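HD superfamily hydrolase (Clostridium acetobutylicum ATCC 824, PDB 3CCG) probably hydrolyses diadenosine tetraphosphate symmetrically to two molecules of ADP, using a pair of iron ions bound in an HD domain. Local coordinates at residues L106-F111 / K124-A129. Residues are numbered along the deposited sequence; the frame is centred on the assembly and turned at random.
Sequences LNAIEF and KIIYIA
A108 meets I126 where helix 103-110 passes helix 121-132. This is the tight part of the contact. The methyl CB of A108 lies 3.8 Å from CG1 of I126 and 4.1 Å from CB of I126. The small alanine lets the backbones approach, and the two CA atoms are 6.1 Å apart. The branches of I126 divide the work. CG1 stands beside the backbone N (chi1 -62°) and touches the methyl, while CG2 is 3.9 Å from the carbonyl O of A108. CD1 of I126 then turns off from A108; I126 also packs on A31 of helix 5-38.

The other end of the contact is looser. The carbonyl O of F111 sits at the edge of the Y127 ring, near its plane, 4.2 Å from CD2. The F111 ring turns away and has CG of E110 over the centre of one face, 3.7 Å above the plane. F111 is partly exposed, whereas A108 and I126 are buried. The hydroxyl of Y127 is hydrogen-bonded to S159.

I126 also lies beside the iron ligands H52 and H112. Helix 103-110 leads into H112 of one iron site and helix 121-132 carries D130 of the other, packing characteristic of the two-metal HD-domain fold.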
loop_
_atom_site.group_PDB
_atom_site.type_symbol
_atom_site.label_atom_id
_atom_site.label_comp_id
_atom_site.label_asym_id
_atom_site.label_seq_id
_atom_site.Cartn_x
_atom_site.Cartn_y
_atom_site.Cartn_z
ATOM N N LEU A 106 -18.522 -16.415 -4.858
ATOM C CA LEU A 106 -18.227 -15.313 -5.775
ATOM C C LEU A 106 -17.135 -14.394 -5.178
ATOM O O LEU A 106 -16.239 -13.942 -5.911
ATOM C CB LEU A 106 -19.512 -14.549 -6.102
ATOM C CG LEU A 106 -20.538 -15.349 -6.870
ATOM C CD1 LEU A 106 -21.838 -14.498 -6.982
ATOM C CD2 LEU A 106 -20.022 -15.800 -8.240
ATOM N N ASN A 107 -17.222 -14.070 -3.888
ATOM C CA ASN A 107 -16.180 -13.260 -3.264
ATOM C C ASN A 107 -14.790 -13.948 -3.342
ATOM O O ASN A 107 -13.752 -13.304 -3.589
ATOM C CB ASN A 107 -16.470 -12.958 -1.784
ATOM C CG ASN A 107 -17.566 -11.932 -1.615
ATOM O OD1 ASN A 107 -17.801 -11.109 -2.499
ATOM N ND2 ASN A 107 -18.270 -11.995 -0.469
ATOM N N ALA A 108 -14.753 -15.250 -3.075
ATOM C CA ALA A 108 -13.504 -15.988 -3.083
ATOM C C ALA A 108 -12.851 -15.900 -4.479
ATOM O O ALA A 108 -11.649 -15.785 -4.599
ATOM C CB ALA A 108 -13.753 -17.419 -2.682
ATOM N N ILE A 109 -13.657 -15.986 -5.535
ATOM C CA ILE A 109 -13.147 -15.852 -6.892
ATOM C C ILE A 109 -12.686 -14.394 -7.117
ATOM O O ILE A 109 -11.569 -14.141 -7.553
ATOM C CB ILE A 109 -14.227 -16.200 -7.907
ATOM C CG1 ILE A 109 -14.721 -17.643 -7.746
ATOM C CG2 ILE A 109 -13.748 -15.971 -9.303
ATOM C CD1 ILE A 109 -16.016 -17.937 -8.564
ATOM N N GLU A 110 -13.542 -13.442 -6.777
ATOM C CA GLU A 110 -13.225 -12.041 -7.005
ATOM C C GLU A 110 -11.890 -11.611 -6.388
ATOM O O GLU A 110 -11.143 -10.856 -7.025
ATOM C CB GLU A 110 -14.296 -11.131 -6.449
ATOM C CG GLU A 110 -14.028 -9.658 -6.598
ATOM C CD GLU A 110 -15.226 -8.785 -6.239
ATOM O OE1 GLU A 110 -16.241 -9.272 -5.749
ATOM O OE2 GLU A 110 -15.060 -7.558 -6.368
ATOM N N PHE A 111 -11.642 -12.006 -5.157
ATOM C CA PHE A 111 -10.491 -11.477 -4.408
ATOM C C PHE A 111 -9.309 -12.397 -4.325
ATOM O O PHE A 111 -8.326 -12.160 -3.586
ATOM C CB PHE A 111 -10.930 -11.015 -2.999
ATOM C CG PHE A 111 -11.903 -9.878 -3.038
ATOM C CD1 PHE A 111 -11.491 -8.627 -3.405
ATOM C CD2 PHE A 111 -13.262 -10.072 -2.817
ATOM C CE1 PHE A 111 -12.380 -7.591 -3.451
ATOM C CE2 PHE A 111 -14.157 -9.028 -2.871
ATOM C CZ PHE A 111 -13.710 -7.803 -3.217
ATOM N N LYS A 124 -9.935 -16.936 2.069
ATOM C CA LYS A 124 -8.580 -17.208 2.454
ATOM C C LYS A 124 -8.045 -18.530 1.830
ATOM O O LYS A 124 -6.927 -18.633 1.381
ATOM C CB LYS A 124 -8.396 -17.236 3.961
ATOM C CG LYS A 124 -8.785 -15.942 4.639
ATOM C CD LYS A 124 -8.584 -16.023 6.145
ATOM C CE LYS A 124 -8.924 -14.693 6.804
ATOM N NZ LYS A 124 -8.888 -14.793 8.312
ATOM N N ILE A 125 -8.896 -19.567 1.933
ATOM C CA ILE A 125 -8.565 -20.886 1.395
ATOM C C ILE A 125 -8.261 -20.807 -0.130
ATOM O O ILE A 125 -7.264 -21.378 -0.623
ATOM C CB ILE A 125 -9.703 -21.873 1.702
ATOM C CG1 ILE A 125 -9.700 -22.211 3.197
ATOM C CG2 ILE A 125 -9.518 -23.123 0.876
ATOM C CD1 ILE A 125 -10.845 -23.142 3.673
ATOM N N ILE A 126 -9.097 -20.050 -0.873
ATOM C CA ILE A 126 -8.943 -19.995 -2.338
ATOM C C ILE A 126 -7.679 -19.189 -2.666
ATOM O O ILE A 126 -6.838 -19.589 -3.486
ATOM C CB ILE A 126 -10.192 -19.459 -3.046
ATOM C CG1 ILE A 126 -11.389 -20.406 -2.761
ATOM C CG2 ILE A 126 -9.928 -19.286 -4.531
ATOM C CD1 ILE A 126 -11.133 -21.910 -3.004
ATOM N N TYR A 127 -7.508 -18.086 -1.962
ATOM C CA TYR A 127 -6.321 -17.267 -2.156
ATOM C C TYR A 127 -5.014 -18.076 -1.947
ATOM O O TYR A 127 -4.106 -18.072 -2.785
ATOM C CB TYR A 127 -6.373 -16.018 -1.244
ATOM C CG TYR A 127 -5.092 -15.204 -1.281
ATOM C CD1 TYR A 127 -4.022 -15.612 -0.526
ATOM C CD2 TYR A 127 -4.922 -14.130 -2.145
ATOM C CE1 TYR A 127 -2.838 -14.961 -0.554
ATOM C CE2 TYR A 127 -3.706 -13.462 -2.200
ATOM C CZ TYR A 127 -2.663 -13.916 -1.416
ATOM O OH TYR A 127 -1.414 -13.286 -1.360
ATOM N N ILE A 128 -4.939 -18.789 -0.832
ATOM C CA ILE A 128 -3.695 -19.502 -0.541
ATOM C C ILE A 128 -3.527 -20.769 -1.378
ATOM O O ILE A 128 -2.411 -21.142 -1.751
ATOM C CB ILE A 128 -3.567 -19.776 0.980
ATOM C CG1 ILE A 128 -2.080 -19.858 1.358
ATOM C CG2 ILE A 128 -4.367 -20.974 1.400
ATOM C CD1 ILE A 128 -1.350 -18.474 1.326
ATOM N N ALA A 129 -4.654 -21.385 -1.721
ATOM C CA ALA A 129 -4.611 -22.610 -2.539
ATOM C C ALA A 129 -3.926 -22.372 -3.848
ATOM O O ALA A 129 -3.173 -23.233 -4.324
ATOM C CB ALA A 129 -6.034 -23.171 -2.783
#